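Local coordinates for protein pyruvate kinase 1 (Trypanosoma brucei brucei, PDB 4KCT) that catalyses the transfer of a phosphate group from phosphoenolpyruvate to ADP, giving pyruvate and ATP, and also has an intrinsic decarboxylase activity, at residues V48-F53 with A82-G87; M208-F213 with L235-I240; V148-V153 with H165-H170; I142-G147 with R176-P181. All blocks are in the same frame, centred on the assembly; numbering follows the deposited sequence.

Interaction 1. Residues V48-F53 with A82-G87. With K (potassium ion), chain D.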
loop_
_atom_site.group_PDB
_atom_site.type_symbol
_atom_site.label_atom_id
_atom_site.label_comp_id
_atom_site.label_asym_id
_atom_site.label_seq_id
_atom_site.Cartn_x
_atom_site.Cartn_y
_atom_site.Cartn_z
ATOM N N VAL A 48 16.194 -6.763 -34.363
ATOM C CA VAL A 48 15.184 -6.933 -35.449
ATOM C C VAL A 48 15.490 -5.923 -36.532
ATOM O O VAL A 48 15.793 -4.768 -36.225
ATOM C CB VAL A 48 13.751 -6.653 -34.965
ATOM C CG1 VAL A 48 12.764 -6.669 -36.153
ATOM C CG2 VAL A 48 13.332 -7.660 -33.860
ATOM N N ALA A 49 15.512 -6.387 -37.788
ATOM C CA ALA A 49 15.714 -5.523 -38.935
ATOM C C ALA A 49 14.367 -5.136 -39.557
ATOM O O ALA A 49 13.549 -6.001 -39.889
ATOM C CB ALA A 49 16.605 -6.214 -39.973
ATOM N N ARG A 50 14.101 -3.846 -39.594
ATOM C CA ARG A 50 12.844 -3.334 -40.141
ATOM C C ARG A 50 13.039 -2.905 -41.604
ATOM O O ARG A 50 14.001 -2.198 -41.936
ATOM C CB ARG A 50 12.355 -2.161 -39.325
ATOM C CG ARG A 50 11.105 -1.455 -39.886
ATOM C CD ARG A 50 10.795 -0.207 -39.052
ATOM N NE ARG A 50 9.661 0.579 -39.556
ATOM C CZ ARG A 50 9.787 1.776 -40.117
ATOM N NH1 ARG A 50 11.007 2.329 -40.277
ATOM N NH2 ARG A 50 8.709 2.413 -40.548
ATOM N N MET A 51 12.212 -3.462 -42.484
ATOM C CA MET A 51 12.125 -3.009 -43.859
ATOM C C MET A 51 10.911 -2.096 -43.997
ATOM O O MET A 51 9.773 -2.517 -43.752
ATOM C CB MET A 51 11.967 -4.207 -44.804
ATOM C CG MET A 51 13.027 -5.305 -44.620
ATOM S SD MET A 51 12.733 -6.698 -45.714
ATOM C CE MET A 51 11.169 -7.350 -45.096
ATOM N N ASN A 52 11.153 -0.858 -44.405
ATOM C CA ASN A 52 10.096 0.101 -44.576
ATOM C C ASN A 52 9.590 0.064 -45.993
ATOM O O ASN A 52 10.232 0.606 -46.904
ATOM C CB ASN A 52 10.595 1.510 -44.264
ATOM C CG ASN A 52 9.475 2.546 -44.317
ATOM O OD1 ASN A 52 8.302 2.215 -44.568
ATOM N ND2 ASN A 52 9.828 3.796 -44.094
ATOM N N PHE A 53 8.476 -0.633 -46.201
ATOM C CA PHE A 53 7.936 -0.811 -47.553
ATOM C C PHE A 53 7.179 0.408 -48.041
ATOM O O PHE A 53 6.631 0.388 -49.139
ATOM C CB PHE A 53 7.022 -2.051 -47.634
ATOM C CG PHE A 53 7.751 -3.323 -47.931
ATOM C CD1 PHE A 53 8.819 -3.731 -47.142
ATOM C CD2 PHE A 53 7.382 -4.114 -49.022
ATOM C CE1 PHE A 53 9.478 -4.917 -47.408
ATOM C CE2 PHE A 53 8.035 -5.297 -49.290
ATOM C CZ PHE A 53 9.112 -5.681 -48.510
ATOM N N ALA A 82 11.267 -7.737 -39.972
ATOM C CA ALA A 82 9.936 -7.140 -39.933
ATOM C C ALA A 82 9.631 -6.433 -41.233
ATOM O O ALA A 82 10.450 -5.672 -41.737
ATOM C CB ALA A 82 9.812 -6.149 -38.745
ATOM N N LEU A 83 8.392 -6.574 -41.697
ATOM C CA LEU A 83 7.937 -5.877 -42.895
ATOM C C LEU A 83 6.945 -4.789 -42.470
ATOM O O LEU A 83 5.899 -5.092 -41.899
ATOM C CB LEU A 83 7.278 -6.877 -43.869
ATOM C CG LEU A 83 6.932 -6.339 -45.272
ATOM C CD1 LEU A 83 6.738 -7.488 -46.258
ATOM C CD2 LEU A 83 5.696 -5.428 -45.234
ATOM N N ASP A 84 7.330 -3.523 -42.644
ATOM C CA ASP A 84 6.489 -2.396 -42.199
ATOM C C ASP A 84 5.707 -1.848 -43.399
ATOM O O ASP A 84 6.306 -1.354 -44.344
ATOM C CB ASP A 84 7.383 -1.300 -41.559
ATOM C CG ASP A 84 6.577 -0.172 -40.901
ATOM O OD1 ASP A 84 5.680 0.379 -41.565
ATOM O OD2 ASP A 84 6.880 0.208 -39.729
ATOM N N THR A 85 4.379 -2.011 -43.398
ATOM C CA THR A 85 3.591 -1.770 -44.623
ATOM C C THR A 85 3.501 -0.278 -44.951
ATOM O O THR A 85 3.588 0.583 -44.067
ATOM C CB THR A 85 2.159 -2.342 -44.509
ATOM O OG1 THR A 85 1.496 -1.706 -43.422
ATOM C CG2 THR A 85 2.218 -3.847 -44.256
ATOM N N LYS A 86 3.304 0.033 -46.218
ATOM C CA LYS A 86 2.997 1.410 -46.619
ATOM C C LYS A 86 1.673 1.876 -45.981
ATOM O O LYS A 86 1.613 2.920 -45.384
ATOM C CB LYS A 86 2.909 1.517 -48.158
ATOM C CG LYS A 86 2.951 2.947 -48.678
ATOM C CD LYS A 86 2.847 2.965 -50.207
ATOM C CE LYS A 86 3.524 4.182 -50.809
ATOM N NZ LYS A 86 3.183 5.417 -50.056
ATOM N N GLY A 87 0.624 1.084 -46.113
ATOM C CA GLY A 87 -0.630 1.410 -45.462
ATOM C C GLY A 87 -1.442 2.421 -46.258
ATOM O O GLY A 87 -1.041 2.834 -47.347
HETATM K K K D . 5.767 2.181 -43.537
HETATM O O HOH W 1 3.688 3.761 -43.506
HETATM O O HOH W 2 6.479 4.278 -41.667
#
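Leu83 and Phe53 form the tightly packed part of this contact. Their side chains cross at about a right angle, and Leu83 CG lies 3.8 Å from the centroid of the Phe53 ring, over its face, a CH-pi contact. Leu83 CG is anti to its backbone N (chi1 -171°), which carries it over the ring; chi2 (161°) then puts CD1 by CZ and CD2 by CG. On the same sheet face Met51 CE reaches Leu83 CB at 4.1 Å. The strands are parallel, with Ala82 N, Met51 N, Asp84 N and Phe53 N each bonded across to a carbonyl. They are the two strands of a beta-alpha-beta crossover through helix 58-75, part of the TIM barrel. On the other face the chemistry is ionic: Arg50, extended from CG to NE, forms a salt bridge with NE 2.8 Å from Asp84 OD2, and NH2 adds a weak bond to the same oxygen. The planes are 85° apart: OD2 lies in the guanidinium plane, yet NE meets it from above the carboxylate plane. The more solvated end, where Asn52 and Lys86 are partly exposed, holds potassium, bound by Asn52 OD1 at 2.7 Å, Asp84 OD1, Thr85 O, Ser54 OG and two waters.

Interaction 2. Residues M208-F213 with L235-I240. With PYR (pyruvic acid), chain E.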
loop_
_atom_site.group_PDB
_atom_site.type_symbol
_atom_site.label_atom_id
_atom_site.label_comp_id
_atom_site.label_asym_id
_atom_site.label_seq_id
_atom_site.Cartn_x
_atom_site.Cartn_y
_atom_site.Cartn_z
ATOM N N MET A 208 7.531 -10.957 -38.836
ATOM C CA MET A 208 6.455 -10.120 -38.328
ATOM C C MET A 208 6.110 -9.026 -39.313
ATOM O O MET A 208 6.963 -8.578 -40.096
ATOM C CB MET A 208 6.868 -9.501 -36.961
ATOM C CG MET A 208 8.129 -8.644 -37.044
ATOM S SD MET A 208 8.883 -8.299 -35.421
ATOM C CE MET A 208 9.600 -9.925 -35.018
ATOM N N ILE A 209 4.867 -8.569 -39.248
ATOM C CA ILE A 209 4.417 -7.408 -39.989
ATOM C C ILE A 209 4.176 -6.276 -38.995
ATOM O O ILE A 209 3.540 -6.487 -37.967
ATOM C CB ILE A 209 3.053 -7.695 -40.654
ATOM C CG1 ILE A 209 3.102 -9.013 -41.448
ATOM C CG2 ILE A 209 2.617 -6.506 -41.524
ATOM C CD1 ILE A 209 4.152 -9.034 -42.560
ATOM N N PHE A 210 4.702 -5.093 -39.286
ATOM C CA PHE A 210 4.294 -3.889 -38.599
ATOM C C PHE A 210 3.218 -3.236 -39.463
ATOM O O PHE A 210 3.529 -2.664 -40.512
ATOM C CB PHE A 210 5.480 -2.907 -38.460
ATOM C CG PHE A 210 6.646 -3.436 -37.652
ATOM C CD1 PHE A 210 6.515 -4.550 -36.830
ATOM C CD2 PHE A 210 7.861 -2.757 -37.667
ATOM C CE1 PHE A 210 7.586 -4.997 -36.056
ATOM C CE2 PHE A 210 8.914 -3.161 -36.854
ATOM C CZ PHE A 210 8.786 -4.293 -36.065
ATOM N N ALA A 211 1.957 -3.379 -39.057
ATOM C CA ALA A 211 0.824 -3.031 -39.918
ATOM C C ALA A 211 0.426 -1.589 -39.664
ATOM O O ALA A 211 0.066 -1.223 -38.538
ATOM C CB ALA A 211 -0.363 -3.961 -39.637
ATOM N N SER A 212 0.514 -0.767 -40.707
ATOM C CA SER A 212 0.317 0.672 -40.584
ATOM C C SER A 212 -1.124 1.074 -40.373
ATOM O O SER A 212 -2.073 0.437 -40.919
ATOM C CB SER A 212 0.893 1.405 -41.798
ATOM O OG SER A 212 2.307 1.351 -41.782
ATOM N N PHE A 213 -1.292 2.128 -39.578
ATOM C CA PHE A 213 -2.593 2.811 -39.413
ATOM C C PHE A 213 -3.736 1.881 -39.044
ATOM O O PHE A 213 -4.849 2.002 -39.580
ATOM C CB PHE A 213 -2.959 3.616 -40.684
ATOM C CG PHE A 213 -2.792 5.096 -40.514
ATOM C CD1 PHE A 213 -3.789 5.850 -39.882
ATOM C CD2 PHE A 213 -1.560 5.707 -40.795
ATOM C CE1 PHE A 213 -3.599 7.207 -39.626
ATOM C CE2 PHE A 213 -1.368 7.066 -40.550
ATOM C CZ PHE A 213 -2.379 7.811 -39.934
ATOM N N LEU A 235 3.870 -12.787 -36.834
ATOM C CA LEU A 235 3.260 -11.876 -35.842
ATOM C C LEU A 235 2.670 -10.663 -36.547
ATOM O O LEU A 235 3.295 -10.104 -37.457
ATOM C CB LEU A 235 4.294 -11.390 -34.834
ATOM C CG LEU A 235 5.122 -12.428 -34.106
ATOM C CD1 LEU A 235 5.992 -11.686 -33.096
ATOM C CD2 LEU A 235 4.228 -13.454 -33.425
ATOM N N ILE A 236 1.528 -10.188 -36.060
ATOM C CA ILE A 236 1.040 -8.870 -36.469
ATOM C C ILE A 236 1.245 -7.851 -35.343
ATOM O O ILE A 236 0.728 -8.020 -34.242
ATOM C CB ILE A 236 -0.434 -8.904 -36.881
ATOM C CG1 ILE A 236 -0.608 -9.802 -38.111
ATOM C CG2 ILE A 236 -0.942 -7.484 -37.152
ATOM C CD1 ILE A 236 -2.054 -10.011 -38.523
ATOM N N ILE A 237 2.117 -6.878 -35.593
ATOM C CA ILE A 237 2.347 -5.796 -34.658
ATOM C C ILE A 237 1.563 -4.597 -35.188
ATOM O O ILE A 237 1.889 -4.055 -36.259
ATOM C CB ILE A 237 3.855 -5.426 -34.569
ATOM C CG1 ILE A 237 4.722 -6.646 -34.206
ATOM C CG2 ILE A 237 4.087 -4.286 -33.553
ATOM C CD1 ILE A 237 4.231 -7.407 -32.992
ATOM N N SER A 238 0.496 -4.207 -34.486
ATOM C CA SER A 238 -0.364 -3.149 -35.008
ATOM C C SER A 238 0.227 -1.797 -34.673
ATOM O O SER A 238 0.593 -1.548 -33.519
ATOM C CB SER A 238 -1.778 -3.275 -34.422
ATOM O OG SER A 238 -2.406 -4.447 -34.936
ATOM N N LYS A 239 0.350 -0.922 -35.679
ATOM C CA LYS A 239 0.883 0.416 -35.435
ATOM C C LYS A 239 -0.251 1.368 -35.137
ATOM O O LYS A 239 -1.234 1.438 -35.878
ATOM C CB LYS A 239 1.690 0.924 -36.629
ATOM C CG LYS A 239 2.816 -0.038 -37.022
ATOM C CD LYS A 239 3.439 0.348 -38.372
ATOM C CE LYS A 239 3.809 1.819 -38.435
ATOM N NZ LYS A 239 4.351 2.142 -39.795
ATOM N N ILE A 240 -0.183 1.970 -33.965
ATOM C CA ILE A 240 -1.180 2.943 -33.546
ATOM C C ILE A 240 -0.730 4.337 -33.996
ATOM O O ILE A 240 0.282 4.870 -33.496
ATOM C CB ILE A 240 -1.322 2.913 -32.009
ATOM C CG1 ILE A 240 -1.646 1.498 -31.541
ATOM C CG2 ILE A 240 -2.353 3.953 -31.511
ATOM C CD1 ILE A 240 -2.950 0.939 -32.109
HETATM C C PYR E . 5.441 6.525 -37.499
HETATM O O PYR E . 6.068 6.906 -36.472
HETATM O OXT PYR E . 4.447 7.186 -37.915
HETATM C CA PYR E . 5.789 5.222 -38.146
HETATM O O3 PYR E . 5.198 4.854 -39.177
HETATM C CB PYR E . 6.779 4.303 -37.476
#
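A buried lysine ammonium reaching from one strand past the end of its neighbour to the pyruvate pocket sets this contact apart. Lys239 NZ donates to pyruvate O3 at 2.9 Å and to Ser212 OG at 3.0 Å, while a salt bridge to Asp84 adds a third partner. Ser212 OG in turn is bonded to Thr85 O, so this second-shell hydroxyl is itself held in place. The lysine chain bends at chi3 (50°), and CD passes 3.8 Å from Phe210 CB before the amine turns to the ketone oxygen. The adjacent carboxylate probably favours a charged amine, whereas magnesium, about 4 Å from the side chain, would oppose it; a positive group here is consistent with stabilising enolate character on the pyruvate oxygen.

Behind the site, parallel pairing is regular: Ile209 N to Leu235 O is 2.8 Å with an N-H...O angle of 169°, and Ile237 N, Ala211 N and Lys239 N continue the ladder. Phe210 and Ile237 run alongside each other in the same direction, with CD1 of the phenylalanine 3.6 Å from Ile237 CB. One step back, Met208 CB meets Leu235 CB at 3.8 Å.

On the barrel interior Met208 and Phe210 touch Ala82 of the adjacent strand 80-84, and Phe210 also touches Met260 of strand 258-262. On the reverse face Ile236 and Ser238 meet helix 217-227, the connection of this beta-alpha-beta unit, and Ser238 OG bonds to Ser256.

Interaction 3. Residues V148-V153 with H165-H170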
loop_
_atom_site.group_PDB
_atom_site.type_symbol
_atom_site.label_atom_id
_atom_site.label_comp_id
_atom_site.label_asym_id
_atom_site.label_seq_id
_atom_site.Cartn_x
_atom_site.Cartn_y
_atom_site.Cartn_z
ATOM N N VAL A 148 2.370 20.142 -41.827
ATOM C CA VAL A 148 3.109 21.409 -41.960
ATOM C C VAL A 148 2.210 22.599 -42.287
ATOM O O VAL A 148 2.438 23.700 -41.813
ATOM C CB VAL A 148 4.259 21.321 -42.996
ATOM C CG1 VAL A 148 4.837 22.708 -43.256
ATOM C CG2 VAL A 148 5.356 20.381 -42.497
ATOM N N MET A 149 1.218 22.393 -43.140
ATOM C CA MET A 149 0.210 23.411 -43.345
ATOM C C MET A 149 -1.069 22.960 -42.698
ATOM O O MET A 149 -1.443 21.790 -42.801
ATOM C CB MET A 149 -0.037 23.670 -44.849
ATOM C CG MET A 149 -1.140 24.703 -45.088
ATOM S SD MET A 149 -1.401 25.149 -46.826
ATOM C CE MET A 149 -1.137 23.601 -47.595
ATOM N N THR A 150 -1.780 23.887 -42.079
ATOM C CA THR A 150 -3.069 23.560 -41.522
ATOM C C THR A 150 -4.164 24.474 -42.058
ATOM O O THR A 150 -3.943 25.661 -42.302
ATOM C CB THR A 150 -3.064 23.575 -39.979
ATOM O OG1 THR A 150 -3.096 24.914 -39.533
ATOM C CG2 THR A 150 -1.809 22.899 -39.424
ATOM N N LEU A 151 -5.303 23.870 -42.359
ATOM C CA LEU A 151 -6.486 24.592 -42.805
ATOM C C LEU A 151 -7.553 24.439 -41.749
ATOM O O LEU A 151 -7.740 23.346 -41.204
ATOM C CB LEU A 151 -7.007 23.987 -44.123
ATOM C CG LEU A 151 -5.955 23.734 -45.209
ATOM C CD1 LEU A 151 -6.530 22.839 -46.309
ATOM C CD2 LEU A 151 -5.519 25.043 -45.795
ATOM N N ARG A 152 -8.297 25.511 -41.504
ATOM C CA ARG A 152 -9.515 25.430 -40.718
ATOM C C ARG A 152 -10.694 25.383 -41.653
ATOM O O ARG A 152 -10.806 26.210 -42.556
ATOM C CB ARG A 152 -9.645 26.654 -39.805
ATOM C CG ARG A 152 -10.945 26.674 -39.002
ATOM C CD ARG A 152 -10.955 27.811 -37.981
ATOM N NE ARG A 152 -10.395 29.045 -38.532
ATOM C CZ ARG A 152 -11.108 29.987 -39.141
ATOM N NH1 ARG A 152 -10.506 31.058 -39.642
ATOM N NH2 ARG A 152 -12.422 29.863 -39.246
ATOM N N VAL A 153 -11.587 24.428 -41.441
ATOM C CA VAL A 153 -12.760 24.314 -42.292
ATOM C C VAL A 153 -13.764 25.393 -41.885
ATOM O O VAL A 153 -14.165 25.460 -40.725
ATOM C CB VAL A 153 -13.438 22.944 -42.137
ATOM C CG1 VAL A 153 -14.729 22.902 -42.951
ATOM C CG2 VAL A 153 -12.483 21.821 -42.556
ATOM N N HIS A 165 -9.852 27.934 -44.435
ATOM C CA HIS A 165 -9.018 29.094 -44.165
ATOM C C HIS A 165 -7.611 28.621 -43.948
ATOM O O HIS A 165 -7.373 27.783 -43.090
ATOM C CB HIS A 165 -9.536 29.796 -42.908
ATOM C CG HIS A 165 -8.632 30.901 -42.401
ATOM N ND1 HIS A 165 -7.542 30.657 -41.632
ATOM C CD2 HIS A 165 -8.749 32.297 -42.483
ATOM C CE1 HIS A 165 -6.976 31.834 -41.268
ATOM N NE2 HIS A 165 -7.713 32.832 -41.789
ATOM N N VAL A 166 -6.678 29.101 -44.759
ATOM C CA VAL A 166 -5.260 28.719 -44.601
ATOM C C VAL A 166 -4.652 29.385 -43.368
ATOM O O VAL A 166 -4.785 30.603 -43.190
ATOM C CB VAL A 166 -4.441 29.121 -45.837
ATOM C CG1 VAL A 166 -2.940 28.889 -45.589
ATOM C CG2 VAL A 166 -4.924 28.344 -47.058
ATOM N N ASN A 167 -3.970 28.598 -42.532
ATOM C CA ASN A 167 -3.440 29.107 -41.263
ATOM C C ASN A 167 -2.015 29.602 -41.350
ATOM O O ASN A 167 -1.614 30.450 -40.574
ATOM C CB ASN A 167 -3.551 28.071 -40.150
ATOM C CG ASN A 167 -4.970 27.864 -39.695
ATOM O OD1 ASN A 167 -5.351 26.755 -39.322
ATOM N ND2 ASN A 167 -5.796 28.877 -39.865
ATOM N N ASN A 168 -1.231 29.047 -42.262
ATOM C CA ASN A 168 0.185 29.395 -42.313
ATOM C C ASN A 168 0.776 29.346 -43.710
ATOM O O ASN A 168 0.170 28.784 -44.627
ATOM C CB ASN A 168 0.994 28.530 -41.338
ATOM C CG ASN A 168 0.776 27.042 -41.547
ATOM O OD1 ASN A 168 -0.339 26.534 -41.412
ATOM N ND2 ASN A 168 1.858 26.324 -41.771
ATOM N N HIS A 169 1.910 30.021 -43.892
ATOM C CA HIS A 169 2.603 30.041 -45.183
ATOM C C HIS A 169 3.045 28.645 -45.531
ATOM O O HIS A 169 3.604 27.963 -44.703
ATOM C CB HIS A 169 3.832 30.968 -45.126
ATOM C CG HIS A 169 3.495 32.440 -45.191
ATOM N ND1 HIS A 169 3.421 33.219 -44.087
ATOM C CD2 HIS A 169 3.237 33.281 -46.283
ATOM C CE1 HIS A 169 3.142 34.492 -44.451
ATOM N NE2 HIS A 169 3.032 34.530 -45.792
ATOM N N HIS A 170 2.783 28.212 -46.762
ATOM C CA HIS A 170 3.290 26.939 -47.251
ATOM C C HIS A 170 3.212 26.846 -48.752
ATOM O O HIS A 170 2.332 27.440 -49.375
ATOM C CB HIS A 170 2.539 25.776 -46.617
ATOM C CG HIS A 170 3.282 24.466 -46.685
ATOM N ND1 HIS A 170 4.569 24.342 -46.294
ATOM C CD2 HIS A 170 2.917 23.232 -47.218
ATOM C CE1 HIS A 170 4.991 23.089 -46.539
ATOM N NE2 HIS A 170 3.966 22.398 -47.052
HETATM O O HOH W 3 -7.789 29.764 -38.351
#
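Asn168 stands edge-on to the opposite backbone, and its carboxamide takes the place of a peptide group. Its CG sits in the crowded position between N and the carbonyl carbon (chi1 54°), and the amide is turned so that ND2 donates to Val148 O at 2.7 Å while OD1 receives Thr150 N at 3.1 Å on a lone pair. Thr150 and Asn167 cross at about a right angle; Thr150 OG1 donates to Asn167 OD1 at 2.9 Å in the amide plane, and Asn167 N bonds to Thr150 O at 2.9 Å.

Where regular pairing resumes, Leu151 CD2 and Val166 CG2 run alongside, 3.6 Å apart. Arg152 and His165 then bond through both backbone groups, and the arginine bends at chi3 (41°) to bring NH1 over one face of the imidazole, 3.3 Å from His165 CG. Guanidinium and ring are 38° from parallel. Arg152 NE gives a bond to a water at 2.7 Å, to which Asn167 ND2 gives a weak bond.

At the far end Val148 CG1 covers one face of the His170 ring, 3.3 Å from CE1, while NE2 bonds to Asp145. Val148 also packs on Arg308 of a second subunit. Val148 and Met149 both face Val144, a classic beta bulge, at the start of the hairpin of strands 149-158 and 161-166 in the mixed sheet of the B domain.

Interaction 4. Residues I142-G147 with R176-P181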
loop_
_atom_site.group_PDB
_atom_site.type_symbol
_atom_site.label_atom_id
_atom_site.label_comp_id
_atom_site.label_asym_id
_atom_site.label_seq_id
_atom_site.Cartn_x
_atom_site.Cartn_y
_atom_site.Cartn_z
ATOM N N ILE A 142 -7.951 20.439 -41.371
ATOM C CA ILE A 142 -7.308 19.537 -42.283
ATOM C C ILE A 142 -5.838 19.867 -42.295
ATOM O O ILE A 142 -5.469 21.020 -42.436
ATOM C CB ILE A 142 -7.883 19.691 -43.706
ATOM C CG1 ILE A 142 -9.360 19.279 -43.723
ATOM C CG2 ILE A 142 -7.068 18.876 -44.696
ATOM C CD1 ILE A 142 -10.104 19.678 -45.001
ATOM N N TYR A 143 -4.999 18.854 -42.123
ATOM C CA TYR A 143 -3.568 19.047 -42.133
ATOM C C TYR A 143 -3.040 18.608 -43.481
ATOM O O TYR A 143 -3.418 17.541 -43.986
ATOM C CB TYR A 143 -2.913 18.196 -41.034
ATOM C CG TYR A 143 -3.200 18.673 -39.613
ATOM C CD1 TYR A 143 -2.811 17.903 -38.502
ATOM C CD2 TYR A 143 -3.817 19.910 -39.372
ATOM C CE1 TYR A 143 -3.078 18.327 -37.196
ATOM C CE2 TYR A 143 -4.133 20.316 -38.072
ATOM C CZ TYR A 143 -3.717 19.546 -36.988
ATOM O OH TYR A 143 -4.000 19.966 -35.695
ATOM N N VAL A 144 -2.073 19.344 -44.005
ATOM C CA VAL A 144 -1.506 19.013 -45.292
ATOM C C VAL A 144 0.016 18.922 -45.186
ATOM O O VAL A 144 0.639 19.696 -44.458
ATOM C CB VAL A 144 -1.919 20.051 -46.361
ATOM C CG1 VAL A 144 -1.654 19.516 -47.757
ATOM C CG2 VAL A 144 -3.398 20.430 -46.191
ATOM N N ASP A 145 0.590 17.914 -45.845
ATOM C CA ASP A 145 2.021 17.775 -45.961
ATOM C C ASP A 145 2.640 17.423 -44.616
ATOM O O ASP A 145 3.336 18.236 -44.001
ATOM C CB ASP A 145 2.648 19.044 -46.540
ATOM C CG ASP A 145 3.921 18.761 -47.292
ATOM O OD1 ASP A 145 4.338 17.583 -47.336
ATOM O OD2 ASP A 145 4.496 19.702 -47.856
ATOM N N ASP A 146 2.183 16.304 -44.071
ATOM C CA ASP A 146 2.631 15.829 -42.771
ATOM C C ASP A 146 2.494 16.886 -41.693
ATOM O O ASP A 146 3.379 17.032 -40.856
ATOM C CB ASP A 146 4.075 15.335 -42.849
ATOM C CG ASP A 146 4.164 13.861 -43.165
ATOM O OD1 ASP A 146 4.775 13.121 -42.370
ATOM O OD2 ASP A 146 3.584 13.430 -44.184
ATOM N N GLY A 147 1.376 17.611 -41.716
ATOM C CA GLY A 147 1.014 18.512 -40.633
ATOM C C GLY A 147 1.569 19.915 -40.784
ATOM O O GLY A 147 1.272 20.785 -39.975
ATOM N N ARG A 176 0.513 15.773 -51.977
ATOM C CA ARG A 176 1.001 15.804 -50.598
ATOM C C ARG A 176 0.041 15.055 -49.671
ATOM O O ARG A 176 -1.154 14.912 -49.978
ATOM C CB ARG A 176 1.150 17.248 -50.124
ATOM C CG ARG A 176 2.092 18.095 -50.976
ATOM C CD ARG A 176 3.508 17.579 -50.869
ATOM N NE ARG A 176 3.733 16.518 -51.830
ATOM C CZ ARG A 176 4.736 15.658 -51.766
ATOM N NH1 ARG A 176 4.813 14.673 -52.649
ATOM N NH2 ARG A 176 5.664 15.783 -50.824
ATOM N N GLY A 177 0.593 14.467 -48.608
ATOM C CA GLY A 177 -0.208 13.756 -47.598
ATOM C C GLY A 177 -1.234 14.644 -46.901
ATOM O O GLY A 177 -0.962 15.816 -46.595
ATOM N N ILE A 178 -2.377 14.041 -46.554
ATOM C CA ILE A 178 -3.457 14.706 -45.806
ATOM C C ILE A 178 -3.697 13.931 -44.505
ATOM O O ILE A 178 -3.698 12.691 -44.499
ATOM C CB ILE A 178 -4.771 14.702 -46.656
ATOM C CG1 ILE A 178 -4.638 15.641 -47.871
ATOM C CG2 ILE A 178 -6.004 15.042 -45.805
ATOM C CD1 ILE A 178 -4.574 17.122 -47.499
ATOM N N ASN A 179 -3.882 14.650 -43.393
ATOM C CA ASN A 179 -4.359 14.034 -42.162
ATOM C C ASN A 179 -5.607 14.744 -41.703
ATOM O O ASN A 179 -5.747 15.932 -41.907
ATOM C CB ASN A 179 -3.285 14.100 -41.057
ATOM C CG ASN A 179 -2.057 13.267 -41.397
ATOM O OD1 ASN A 179 -1.179 13.727 -42.110
ATOM N ND2 ASN A 179 -2.096 11.987 -41.051
ATOM N N LEU A 180 -6.556 13.987 -41.181
ATOM C CA LEU A 180 -7.808 14.553 -40.723
ATOM C C LEU A 180 -7.865 14.342 -39.214
ATOM O O LEU A 180 -8.424 13.343 -38.739
ATOM C CB LEU A 180 -8.973 13.820 -41.408
ATOM C CG LEU A 180 -9.523 14.310 -42.763
ATOM C CD1 LEU A 180 -8.738 15.396 -43.489
ATOM C CD2 LEU A 180 -10.035 13.202 -43.680
ATOM N N PRO A 181 -7.255 15.270 -38.449
ATOM C CA PRO A 181 -6.951 14.984 -37.035
ATOM C C PRO A 181 -8.237 14.849 -36.246
ATOM O O PRO A 181 -9.167 15.624 -36.456
ATOM C CB PRO A 181 -6.159 16.223 -36.580
ATOM C CG PRO A 181 -6.538 17.297 -37.547
ATOM C CD PRO A 181 -6.765 16.592 -38.866
HETATM O O HOH W 4 3.306 14.969 -47.805
HETATM O O HOH W 5 0.669 13.778 -44.401
HETATM O O HOH W 6 -0.704 16.240 -43.244
#
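Neighbouring antiparallel strands of the mixed B-domain sheet, 141-144 and 177-179, meet here; strand 141-144 runs into the turn Asp145 to Gly147, beside the start of segment 176-181. Tyr143 and Asn179 form the hydrogen-bonded pair: Tyr143 N to Asn179 O and the reverse bond, Asn179 N to Tyr143 O, are both 3.0 Å. The first lies in the carbonyl plane, the second comes from above it. Asp145 N to Gly177 O, 2.7 Å, is the last bond of the ladder, before positive phi (69°) at Asp145 turns the chain away.

Tyr143 CG, anti to the carbonyl carbon, carries the ring against Pro181, whose CG sits over the middle of the face, 3.6 Å from the centroid and 14° off the normal, a CH-pi contact. On the opposite face of the sheet Val144 CG2 touches Ile178 CD1 at 3.7 Å.

Near the turn water takes over. One molecule donates to Asp145 OD1 at 2.8 Å and accepts from Gly177 N; two more accept from Asp146 N and Gly147 N, and both lie within 2.9 Å of Asn179 OD1, with more acceptors than their protons can serve. Asn179 ND2 joins the sheet to Glu269 of helix 263-269, and Asp146 O joins the turn to Arg308 of a second subunit. Asp145 OD1 stays 4.1 Å from Arg176 NH2; His170, Asp174 O and water, rather than each other, meet these two charged side chains.

In the fold
Interactions 1 and 2 are core contacts of the TIM barrel, sharing one parallel sheet: strands 80-84 and 208-211 are neighbours, and polar bonds knit their C-terminal ends together beside the bound ions and pyruvate. Metal ions and pyruvate there gather charged groups that are largely buried. Interactions 3 and 4 lie in the mixed B-domain sheet, here antiparallel, joined by backbone bonds between strands 141-144 and 149-158, and are partly exposed; amides, waters and ring faces do more of the work. Interaction 3 lies wholly between the two segments of interaction 4 in the chain. Interaction 4 approaches interaction 2 to about 4 Å between nearest atoms, whereas interactions 1 and 3 stay about 17 Å apart.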